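Local coordinates for glutathione transferase (PDB 4F0C), which binds oxidized glutathione disulfide in a GST fold and probably carries out glutathione-dependent transferase chemistry in a wood-degrading fungus, at residues G18-M23 with F107-G112; Q159-D164 with I168-F173; W176-V181 with R202-L207. One frame throughout, in Å; residues are numbered along the deposited sequence.

From the N terminus, the chain forms helix 18-28, runs through the rest of the thioredoxin-like sheet and its helices, and returns in helix 96-126. There contact 1 closes the long excursion through the rest of the N-terminal domain and ties that domain to the helical one. Contact 2 comes later and is far more local: loop 159-164 folds back on helix 168-172 after a three-residue gap. Contact 3 follows in series, bringing helix 198-209 against helix 174-184. None of the three encloses or crosses another, yet they touch in space. F173 packs on F108 and Q109 of contact 1, and D170 of contact 2 probably accepts a hydrogen bond from W203 of contact 3.

Contact 1: G18-M23 with F107-G112; sequences GWKVDM and FFQASG
K20 and Q109 approach from opposite directions, and their side chains carry the whole contact between helix 18-28 and the long helix 96-126. The backbones stay well apart, 11.3 Å between K20 CA and Q109 CA. The ammonium donates to the amide oxygen, with K20 NZ 2.8 Å from Q109 OE1. It does not sit on a lone pair: the nitrogen lies above the carbonyl plane, 38° out of it, at a C=O...donor angle of 108°. K20 CE stays close to both ends of the amide, 3.6 Å from Q109 OE1 and from Q109 NE2. NZ and NE2 are both donors and make no bond to each other. A water resolves the pairing by accepting from both, 2.8 Å from K20 NZ and 3.1 Å from Q109 NE2.

Reach comes mostly from the lysine, whose chain is extended beyond CG, while Q109 bends at chi2 (-76°) to present its amide. Q113, one turn further along the same helix, takes a hydrogen bond from Q109 NE2, which helps fix which way round the amide lies. K20 NZ also forms a salt bridge to D75 and a hydrogen bond to S74, partners that position the ammonium and probably balance its buried charge. K20 belongs to the glutathione pocket, about 4 Å from the bound disulfide at the nearest atoms, so the bridge joins the thioredoxin-like and helical domains beside that site.

Two neighbours face the dimer interface: F107 stacks on F107 of the second subunit, and S111 probably hydrogen-bonds E73 of that subunit. Around the lysine, I175 of helix 174-184 touches its side chain, while W176 of that helix touches Q109. On the N-terminal side, V21 rests on L9 of strand 7-11 and on I77 and I81 of helix 74-85.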
loop_
_atom_site.group_PDB
_atom_site.type_symbol
_atom_site.label_atom_id
_atom_site.label_comp_id
_atom_site.label_asym_id
_atom_site.label_seq_id
_atom_site.Cartn_x
_atom_site.Cartn_y
_atom_site.Cartn_z
ATOM N N GLY A 18 10.815 -8.112 -3.585
ATOM C CA GLY A 18 11.650 -8.709 -2.551
ATOM C C GLY A 18 12.994 -8.008 -2.389
ATOM O O GLY A 18 13.659 -8.156 -1.357
ATOM N N TRP A 19 13.413 -7.264 -3.411
ATOM C CA TRP A 19 14.754 -6.636 -3.390
ATOM C C TRP A 19 14.844 -5.482 -2.394
ATOM O O TRP A 19 15.933 -5.151 -1.941
ATOM C CB TRP A 19 15.195 -6.225 -4.821
ATOM C CG TRP A 19 15.372 -7.492 -5.624
ATOM C CD1 TRP A 19 14.469 -8.053 -6.509
ATOM C CD2 TRP A 19 16.462 -8.435 -5.508
ATOM N NE1 TRP A 19 14.964 -9.259 -6.972
ATOM C CE2 TRP A 19 16.179 -9.513 -6.381
ATOM C CE3 TRP A 19 17.666 -8.448 -4.785
ATOM C CZ2 TRP A 19 17.043 -10.616 -6.520
ATOM C CZ3 TRP A 19 18.531 -9.554 -4.938
ATOM C CH2 TRP A 19 18.201 -10.619 -5.787
ATOM N N LYS A 20 13.700 -4.888 -2.029
ATOM C CA LYS A 20 13.692 -3.915 -0.934
ATOM C C LYS A 20 14.238 -4.555 0.326
ATOM O O LYS A 20 15.019 -3.939 1.068
ATOM C CB LYS A 20 12.263 -3.467 -0.578
ATOM C CG LYS A 20 11.464 -2.812 -1.723
ATOM C CD LYS A 20 10.030 -2.601 -1.184
ATOM C CE LYS A 20 9.012 -2.340 -2.310
ATOM N NZ LYS A 20 7.622 -2.318 -1.703
ATOM N N VAL A 21 13.772 -5.777 0.599
ATOM C CA VAL A 21 14.155 -6.475 1.812
ATOM C C VAL A 21 15.615 -6.922 1.712
ATOM O O VAL A 21 16.358 -6.794 2.665
ATOM C CB VAL A 21 13.265 -7.701 2.047
ATOM C CG1 VAL A 21 13.683 -8.424 3.311
ATOM C CG2 VAL A 21 11.784 -7.233 2.175
ATOM N N ASP A 22 15.995 -7.494 0.570
ATOM C CA ASP A 22 17.407 -7.823 0.336
ATOM C C ASP A 22 18.322 -6.611 0.635
ATOM O O ASP A 22 19.339 -6.745 1.330
ATOM C CB ASP A 22 17.566 -8.313 -1.113
ATOM C CG ASP A 22 19.000 -8.726 -1.453
ATOM O OD1 ASP A 22 19.831 -7.844 -1.796
ATOM O OD2 ASP A 22 19.273 -9.936 -1.390
ATOM N N MET A 23 17.969 -5.431 0.109
ATOM C CA MET A 23 18.760 -4.208 0.369
ATOM C C MET A 23 18.910 -3.930 1.871
ATOM O O MET A 23 20.010 -3.682 2.347
ATOM C CB MET A 23 18.090 -2.987 -0.262
ATOM C CG MET A 23 18.277 -2.910 -1.762
ATOM S SD MET A 23 17.287 -1.614 -2.542
ATOM C CE MET A 23 17.523 -2.090 -4.265
ATOM N N PHE A 107 3.544 3.735 3.276
ATOM C CA PHE A 107 2.224 3.496 2.688
ATOM C C PHE A 107 2.109 4.143 1.325
ATOM O O PHE A 107 1.464 3.583 0.422
ATOM C CB PHE A 107 1.071 3.931 3.610
ATOM C CG PHE A 107 0.655 2.829 4.579
ATOM C CD1 PHE A 107 -0.186 1.782 4.152
ATOM C CD2 PHE A 107 1.153 2.798 5.875
ATOM C CE1 PHE A 107 -0.536 0.735 5.035
ATOM C CE2 PHE A 107 0.805 1.769 6.766
ATOM C CZ PHE A 107 -0.023 0.732 6.351
ATOM N N PHE A 108 2.726 5.308 1.165
ATOM C CA PHE A 108 2.720 5.943 -0.164
ATOM C C PHE A 108 3.488 5.076 -1.175
ATOM O O PHE A 108 3.036 4.853 -2.304
ATOM C CB PHE A 108 3.257 7.387 -0.123
ATOM C CG PHE A 108 3.376 8.024 -1.504
ATOM C CD1 PHE A 108 2.311 8.001 -2.381
ATOM C CD2 PHE A 108 4.560 8.616 -1.916
ATOM C CE1 PHE A 108 2.405 8.587 -3.690
ATOM C CE2 PHE A 108 4.668 9.211 -3.203
ATOM C CZ PHE A 108 3.581 9.187 -4.087
ATOM N N GLN A 109 4.635 4.565 -0.755
ATOM C CA GLN A 109 5.385 3.659 -1.632
ATOM C C GLN A 109 4.497 2.444 -1.977
ATOM O O GLN A 109 4.379 2.040 -3.145
ATOM C CB GLN A 109 6.664 3.160 -0.936
ATOM C CG GLN A 109 7.602 2.393 -1.894
ATOM C CD GLN A 109 7.098 0.966 -2.185
ATOM O OE1 GLN A 109 6.692 0.241 -1.269
ATOM N NE2 GLN A 109 7.128 0.559 -3.471
ATOM N N ALA A 110 3.921 1.821 -0.952
ATOM C CA ALA A 110 3.212 0.546 -1.157
ATOM C C ALA A 110 1.934 0.651 -1.993
ATOM O O ALA A 110 1.563 -0.311 -2.702
ATOM C CB ALA A 110 2.892 -0.111 0.198
ATOM N N SER A 111 1.249 1.786 -1.895
ATOM C CA SER A 111 -0.064 1.935 -2.534
ATOM C C SER A 111 0.036 2.793 -3.799
ATOM O O SER A 111 -0.783 2.694 -4.708
ATOM C CB SER A 111 -1.085 2.554 -1.545
ATOM O OG SER A 111 -0.713 3.878 -1.159
ATOM N N GLY A 112 1.033 3.663 -3.843
ATOM C CA GLY A 112 1.090 4.681 -4.895
ATOM C C GLY A 112 2.268 4.456 -5.842
ATOM O O GLY A 112 2.221 4.907 -6.971
HETATM O O HOH W 1 5.832 -2.224 -3.851
#

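Contact 2: Q159-D164 with I168-F173; sequences QWLVAD and IADISF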
loop_
_atom_site.group_PDB
_atom_site.type_symbol
_atom_site.label_atom_id
_atom_site.label_comp_id
_atom_site.label_asym_id
_atom_site.label_seq_id
_atom_site.Cartn_x
_atom_site.Cartn_y
_atom_site.Cartn_z
ATOM N N GLN A 159 16.725 16.390 2.189
ATOM C CA GLN A 159 17.726 15.442 1.701
ATOM C C GLN A 159 17.142 14.030 1.597
ATOM O O GLN A 159 17.447 13.288 0.656
ATOM C CB GLN A 159 18.946 15.429 2.633
ATOM C CG GLN A 159 20.044 14.527 2.093
ATOM C CD GLN A 159 21.329 14.644 2.852
ATOM O OE1 GLN A 159 21.398 15.290 3.917
ATOM N NE2 GLN A 159 22.374 14.019 2.316
ATOM N N TRP A 160 16.337 13.669 2.591
ATOM C CA TRP A 160 15.754 12.324 2.746
ATOM C C TRP A 160 14.289 12.518 3.129
ATOM O O TRP A 160 13.917 13.583 3.620
ATOM C CB TRP A 160 16.454 11.577 3.907
ATOM C CG TRP A 160 17.936 11.413 3.742
ATOM C CD1 TRP A 160 18.919 11.992 4.486
ATOM C CD2 TRP A 160 18.598 10.589 2.774
ATOM N NE1 TRP A 160 20.169 11.583 4.035
ATOM C CE2 TRP A 160 19.994 10.725 2.985
ATOM C CE3 TRP A 160 18.148 9.749 1.751
ATOM C CZ2 TRP A 160 20.937 10.064 2.203
ATOM C CZ3 TRP A 160 19.105 9.098 0.963
ATOM C CH2 TRP A 160 20.472 9.247 1.209
ATOM N N LEU A 161 13.455 11.492 2.982
ATOM C CA LEU A 161 12.014 11.704 3.195
ATOM C C LEU A 161 11.631 12.068 4.628
ATOM O O LEU A 161 10.756 12.894 4.830
ATOM C CB LEU A 161 11.211 10.467 2.764
ATOM C CG LEU A 161 11.258 10.291 1.243
ATOM C CD1 LEU A 161 10.663 8.924 0.845
ATOM C CD2 LEU A 161 10.516 11.421 0.534
ATOM N N VAL A 162 12.284 11.466 5.620
ATOM C CA VAL A 162 11.870 11.692 7.012
ATOM C C VAL A 162 13.035 11.979 7.895
ATOM O O VAL A 162 14.075 11.335 7.772
ATOM C CB VAL A 162 11.149 10.441 7.601
ATOM C CG1 VAL A 162 10.577 10.770 8.986
ATOM C CG2 VAL A 162 10.009 9.988 6.622
ATOM N N ALA A 163 12.867 12.957 8.787
ATOM C CA ALA A 163 13.828 13.202 9.860
ATOM C C ALA A 163 15.243 13.540 9.387
ATOM O O ALA A 163 16.195 13.404 10.162
ATOM C CB ALA A 163 13.870 12.003 10.833
ATOM N N ASP A 164 15.372 13.955 8.132
ATOM C CA ASP A 164 16.662 14.354 7.560
ATOM C C ASP A 164 17.724 13.263 7.738
ATOM O O ASP A 164 18.906 13.557 7.940
ATOM C CB ASP A 164 17.156 15.689 8.166
ATOM C CG ASP A 164 16.384 16.891 7.636
ATOM O OD1 ASP A 164 15.644 16.768 6.628
ATOM O OD2 ASP A 164 16.549 17.987 8.210
ATOM N N ILE A 168 14.251 3.376 5.987
ATOM C CA ILE A 168 13.580 2.441 5.102
ATOM C C ILE A 168 12.517 3.140 4.240
ATOM O O ILE A 168 12.141 2.597 3.206
ATOM C CB ILE A 168 12.965 1.241 5.867
ATOM C CG1 ILE A 168 12.129 1.731 7.082
ATOM C CG2 ILE A 168 14.107 0.314 6.328
ATOM C CD1 ILE A 168 11.141 0.633 7.618
ATOM N N ALA A 169 12.053 4.332 4.639
ATOM C CA ALA A 169 11.121 5.049 3.746
ATOM C C ALA A 169 11.816 5.307 2.413
ATOM O O ALA A 169 11.246 5.022 1.369
ATOM C CB ALA A 169 10.599 6.353 4.340
ATOM N N ASP A 170 13.054 5.804 2.442
ATOM C CA ASP A 170 13.782 6.056 1.192
ATOM C C ASP A 170 14.093 4.756 0.485
ATOM O O ASP A 170 13.906 4.634 -0.737
ATOM C CB ASP A 170 15.097 6.823 1.459
ATOM C CG ASP A 170 14.876 8.054 2.327
ATOM O OD1 ASP A 170 14.469 9.094 1.762
ATOM O OD2 ASP A 170 15.057 7.958 3.566
ATOM N N ILE A 171 14.569 3.772 1.255
ATOM C CA ILE A 171 15.044 2.537 0.638
ATOM C C ILE A 171 13.904 1.835 -0.097
ATOM O O ILE A 171 14.111 1.245 -1.164
ATOM C CB ILE A 171 15.677 1.587 1.683
ATOM C CG1 ILE A 171 16.940 2.237 2.286
ATOM C CG2 ILE A 171 16.025 0.211 1.060
ATOM C CD1 ILE A 171 17.493 1.437 3.491
ATOM N N SER A 172 12.698 1.936 0.460
ATOM C CA SER A 172 11.542 1.220 -0.082
ATOM C C SER A 172 11.214 1.619 -1.521
ATOM O O SER A 172 10.627 0.829 -2.251
ATOM C CB SER A 172 10.299 1.428 0.825
ATOM O OG SER A 172 9.781 2.742 0.621
ATOM N N PHE A 173 11.615 2.826 -1.935
ATOM C CA PHE A 173 11.313 3.330 -3.282
ATOM C C PHE A 173 12.334 2.933 -4.339
ATOM O O PHE A 173 12.078 3.097 -5.543
ATOM C CB PHE A 173 11.257 4.880 -3.303
ATOM C CG PHE A 173 10.005 5.463 -2.714
ATOM C CD1 PHE A 173 8.943 5.814 -3.529
ATOM C CD2 PHE A 173 9.905 5.710 -1.349
ATOM C CE1 PHE A 173 7.784 6.368 -2.982
ATOM C CE2 PHE A 173 8.758 6.257 -0.800
ATOM C CZ PHE A 173 7.691 6.610 -1.625
HETATM O O HOH W 2 13.893 9.131 5.594
#
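D170 and L161 make the tight part of this contact. The backbone L161 N donates to D170 OD1 at 2.9 Å, a nearly straight bond (164°) that uses the syn lone pair. The L161 side chain then slides past the carboxylate in the opposite direction, and its CD1 meets F173 CE2 at 3.7 Å, the two side chains crossing at about a right angle. W160 stands against the same carboxylate oxygen: its CE3 lies 3.7 Å from D170 CG, the two planes are 71° apart, and D170 OD1 lies at the ring edge, in plane.

Packing is looser at V162, whose CG2 is 4.3 Å from A169 CB, and there a water joins the segments, accepting from V162 N at 2.8 Å and probably donating to D170 OD2. Beyond it the loop turns outward, with A163 and D164 exposed.

D170 OD1 also accepts a hydrogen bond from W203 NE1, and OD2 one from T167 N. The latter is the side-chain-to-N-cap half of a capping box, probably as in other glutathione transferases; T167 OG1 pairs with A169 N. With donors on both oxygens, the buried carboxylate is likely to stay ionised.

Contact 3: W176-V181 with R202-L207; sequences WNATAV and RWHTAL. With GDS (oxidized glutathione disulfide), chain B.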
loop_
_atom_site.group_PDB
_atom_site.type_symbol
_atom_site.label_atom_id
_atom_site.label_comp_id
_atom_site.label_asym_id
_atom_site.label_seq_id
_atom_site.Cartn_x
_atom_site.Cartn_y
_atom_site.Cartn_z
ATOM N N TRP A 176 11.711 -0.044 -7.491
ATOM C CA TRP A 176 10.764 0.353 -8.537
ATOM C C TRP A 176 11.220 1.598 -9.299
ATOM O O TRP A 176 10.938 1.733 -10.498
ATOM C CB TRP A 176 9.360 0.569 -7.978
ATOM C CG TRP A 176 8.564 -0.708 -7.814
ATOM C CD1 TRP A 176 8.226 -1.326 -6.632
ATOM C CD2 TRP A 176 8.002 -1.518 -8.865
ATOM N NE1 TRP A 176 7.499 -2.459 -6.894
ATOM C CE2 TRP A 176 7.333 -2.593 -8.249
ATOM C CE3 TRP A 176 7.977 -1.415 -10.268
ATOM C CZ2 TRP A 176 6.667 -3.579 -8.980
ATOM C CZ3 TRP A 176 7.314 -2.395 -11.000
ATOM C CH2 TRP A 176 6.666 -3.459 -10.357
ATOM N N ASN A 177 11.902 2.519 -8.625
ATOM C CA ASN A 177 12.424 3.693 -9.359
ATOM C C ASN A 177 13.484 3.290 -10.356
ATOM O O ASN A 177 13.545 3.826 -11.466
ATOM C CB ASN A 177 12.940 4.801 -8.421
ATOM C CG ASN A 177 11.805 5.615 -7.814
ATOM O OD1 ASN A 177 10.686 5.635 -8.345
ATOM N ND2 ASN A 177 12.086 6.308 -6.716
ATOM N N ALA A 178 14.316 2.323 -9.977
ATOM C CA ALA A 178 15.369 1.870 -10.882
ATOM C C ALA A 178 14.723 1.204 -12.102
ATOM O O ALA A 178 15.138 1.419 -13.233
ATOM C CB ALA A 178 16.331 0.879 -10.158
ATOM N N THR A 179 13.721 0.364 -11.836
ATOM C CA THR A 179 12.935 -0.293 -12.875
ATOM C C THR A 179 12.271 0.742 -13.816
ATOM O O THR A 179 12.290 0.594 -15.040
ATOM C CB THR A 179 11.842 -1.149 -12.184
ATOM O OG1 THR A 179 12.468 -2.089 -11.283
ATOM C CG2 THR A 179 11.009 -1.873 -13.194
ATOM N N ALA A 180 11.694 1.793 -13.238
ATOM C CA ALA A 180 11.046 2.825 -14.052
ATOM C C ALA A 180 12.044 3.554 -14.944
ATOM O O ALA A 180 11.835 3.721 -16.165
ATOM C CB ALA A 180 10.314 3.822 -13.151
ATOM N N VAL A 181 13.136 4.012 -14.339
ATOM C CA VAL A 181 14.123 4.806 -15.075
ATOM C C VAL A 181 14.795 4.005 -16.199
ATOM O O VAL A 181 15.077 4.535 -17.277
ATOM C CB VAL A 181 15.184 5.390 -14.101
ATOM C CG1 VAL A 181 16.392 5.931 -14.855
ATOM C CG2 VAL A 181 14.529 6.474 -13.221
ATOM N N ARG A 202 19.061 13.054 -7.785
ATOM C CA ARG A 202 20.100 13.210 -6.746
ATOM C C ARG A 202 19.936 12.153 -5.660
ATOM O O ARG A 202 20.890 11.467 -5.268
ATOM C CB ARG A 202 19.975 14.589 -6.097
ATOM C CG ARG A 202 20.963 14.870 -4.970
ATOM C CD ARG A 202 20.418 15.948 -4.014
ATOM N NE ARG A 202 19.395 15.430 -3.110
ATOM C CZ ARG A 202 18.178 15.960 -2.963
ATOM N NH1 ARG A 202 17.821 17.047 -3.670
ATOM N NH2 ARG A 202 17.328 15.425 -2.088
ATOM N N TRP A 203 18.705 12.032 -5.172
ATOM C CA TRP A 203 18.380 11.120 -4.075
ATOM C C TRP A 203 18.515 9.670 -4.504
ATOM O O TRP A 203 19.128 8.848 -3.799
ATOM C CB TRP A 203 16.955 11.446 -3.654
ATOM C CG TRP A 203 16.138 10.530 -2.747
ATOM C CD1 TRP A 203 16.219 10.425 -1.394
ATOM C CD2 TRP A 203 14.995 9.762 -3.145
ATOM N NE1 TRP A 203 15.211 9.603 -0.914
ATOM C CE2 TRP A 203 14.436 9.201 -1.975
ATOM C CE3 TRP A 203 14.386 9.496 -4.388
ATOM C CZ2 TRP A 203 13.307 8.373 -2.008
ATOM C CZ3 TRP A 203 13.262 8.678 -4.419
ATOM C CH2 TRP A 203 12.736 8.127 -3.235
ATOM N N HIS A 204 17.947 9.344 -5.660
ATOM C CA HIS A 204 18.058 7.973 -6.186
ATOM C C HIS A 204 19.521 7.609 -6.393
ATOM O O HIS A 204 19.957 6.513 -6.058
ATOM C CB HIS A 204 17.294 7.838 -7.506
ATOM C CG HIS A 204 17.281 6.444 -8.054
ATOM N ND1 HIS A 204 16.497 5.444 -7.518
ATOM C CD2 HIS A 204 17.953 5.885 -9.088
ATOM C CE1 HIS A 204 16.698 4.323 -8.195
ATOM N NE2 HIS A 204 17.571 4.564 -9.157
ATOM N N THR A 205 20.311 8.532 -6.933
ATOM C CA THR A 205 21.712 8.217 -7.198
ATOM C C THR A 205 22.467 7.994 -5.903
ATOM O O THR A 205 23.329 7.112 -5.818
ATOM C CB THR A 205 22.393 9.332 -8.052
ATOM O OG1 THR A 205 21.708 9.412 -9.301
ATOM C CG2 THR A 205 23.901 9.043 -8.290
ATOM N N ALA A 206 22.155 8.795 -4.892
ATOM C CA ALA A 206 22.821 8.636 -3.617
ATOM C C ALA A 206 22.488 7.237 -3.048
ATOM O O ALA A 206 23.367 6.555 -2.518
ATOM C CB ALA A 206 22.426 9.747 -2.645
ATOM N N LEU A 207 21.245 6.790 -3.231
ATOM C CA LEU A 207 20.813 5.487 -2.723
ATOM C C LEU A 207 21.505 4.331 -3.433
ATOM O O LEU A 207 22.064 3.451 -2.787
ATOM C CB LEU A 207 19.274 5.348 -2.815
ATOM C CG LEU A 207 18.503 6.209 -1.806
ATOM C CD1 LEU A 207 17.075 6.508 -2.254
ATOM C CD2 LEU A 207 18.508 5.504 -0.433
HETATM N N1 GDS B . 2.241 -5.290 -2.055
HETATM C CA1 GDS B . 3.086 -6.529 -2.248
HETATM C C1 GDS B . 4.509 -6.360 -1.583
HETATM O OE1 GDS B . 5.054 -5.216 -1.577
HETATM O OE2 GDS B . 4.995 -7.383 -1.021
HETATM C CB1 GDS B . 3.278 -6.874 -3.768
HETATM C CG1 GDS B . 4.138 -8.147 -3.945
HETATM C CD1 GDS B . 4.148 -8.527 -5.392
HETATM O O1 GDS B . 3.594 -7.905 -6.283
HETATM N N2 GDS B . 4.865 -9.676 -5.662
HETATM C CA2 GDS B . 4.963 -10.222 -7.030
HETATM C C2 GDS B . 4.387 -11.616 -7.074
HETATM O O2 GDS B . 4.637 -12.413 -6.165
HETATM C CB2 GDS B . 6.441 -10.386 -7.454
HETATM S SG2 GDS B . 7.177 -8.764 -7.759
HETATM N N3 GDS B . 3.680 -11.950 -8.173
HETATM C CA3 GDS B . 3.147 -13.279 -8.290
HETATM C C3 GDS B . 1.693 -13.242 -8.747
HETATM O OE3 GDS B . 1.171 -14.313 -9.125
HETATM O OE4 GDS B . 1.124 -12.140 -8.638
HETATM N N4 GDS B . 3.179 -5.625 -7.957
HETATM C CA4 GDS B . 2.467 -4.404 -7.553
HETATM C C4 GDS B . 3.164 -3.828 -6.285
HETATM O OE5 GDS B . 4.402 -4.004 -6.148
HETATM O OE6 GDS B . 2.419 -3.212 -5.496
HETATM C C5 GDS B . 3.302 -5.963 -9.282
HETATM O O5 GDS B . 2.845 -5.286 -10.204
HETATM C CA5 GDS B . 4.069 -7.234 -9.622
HETATM N N5 GDS B . 3.570 -7.819 -10.899
HETATM C CB5 GDS B . 5.551 -6.864 -9.739
HETATM S SG5 GDS B . 6.591 -8.373 -9.786
HETATM C CA6 GDS B . 0.286 -10.285 -11.359
HETATM C C6 GDS B . -0.571 -9.336 -12.290
HETATM O OE7 GDS B . -1.597 -9.804 -12.831
HETATM O OE8 GDS B . -0.170 -8.160 -12.415
HETATM N N6 GDS B . -0.523 -11.419 -10.914
HETATM C CB6 GDS B . 1.540 -10.720 -12.175
HETATM C CG6 GDS B . 2.591 -9.606 -12.295
HETATM C CD6 GDS B . 3.049 -9.135 -10.921
HETATM O O6 GDS B . 3.023 -9.808 -9.884
HETATM O O HOH W 3 14.621 5.828 -5.480
#
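N177 and A178 meet the imidazole of H204, where CG anti to the backbone N (chi1 -176°) swings the ring from helix 198-209 toward helix 174-184. N177 CB lies 3.7 Å from H204 ND1, while A178 CB sits in the plane of the ring at its edge, 4.0 Å from H204 CE1. At another part of the rim, by ND1, lies a water, which accepts from N177 ND2 at 2.9 Å and hydrogen-bonds H204 ND1 at 2.8 Å. No direct hydrogen bond crosses between the segments, so this water is the polar link.

The N177 amide crosses the W203 indole at about a right angle, with the two planes 66° apart and ND2 3.5 Å from W203 CZ3. At the other end of the amide, OD1 takes a weak hydrogen bond from Q113 NE2. L207 CD1 covers one face of W203, whose NE1 is bound to D170.

On the same helix as N177, W176 turns its indole to the bound disulfide. Its six-membered ring packs on the ligand's cysteine, with CZ2 and CH2 each 3.6 Å from GDS CB5, while NE1 is held by N17. An alanine at W176 would take away the indole, which is likely to open a gap beside the ligand's CB5 and leave N17 OD1 without this donor.

The axes of segments 176-181 and 202-207 approach to 11.3 Å, with 114° between their N-to-C directions. F148 of helix 134-155 and F117 of helix 96-126 pack on N177 and A180. W176 faces the ligand while N177 and A178 meet H204, so helix 174-184 lies between the pocket and helix 198-209, within the all-helical half of the GST fold.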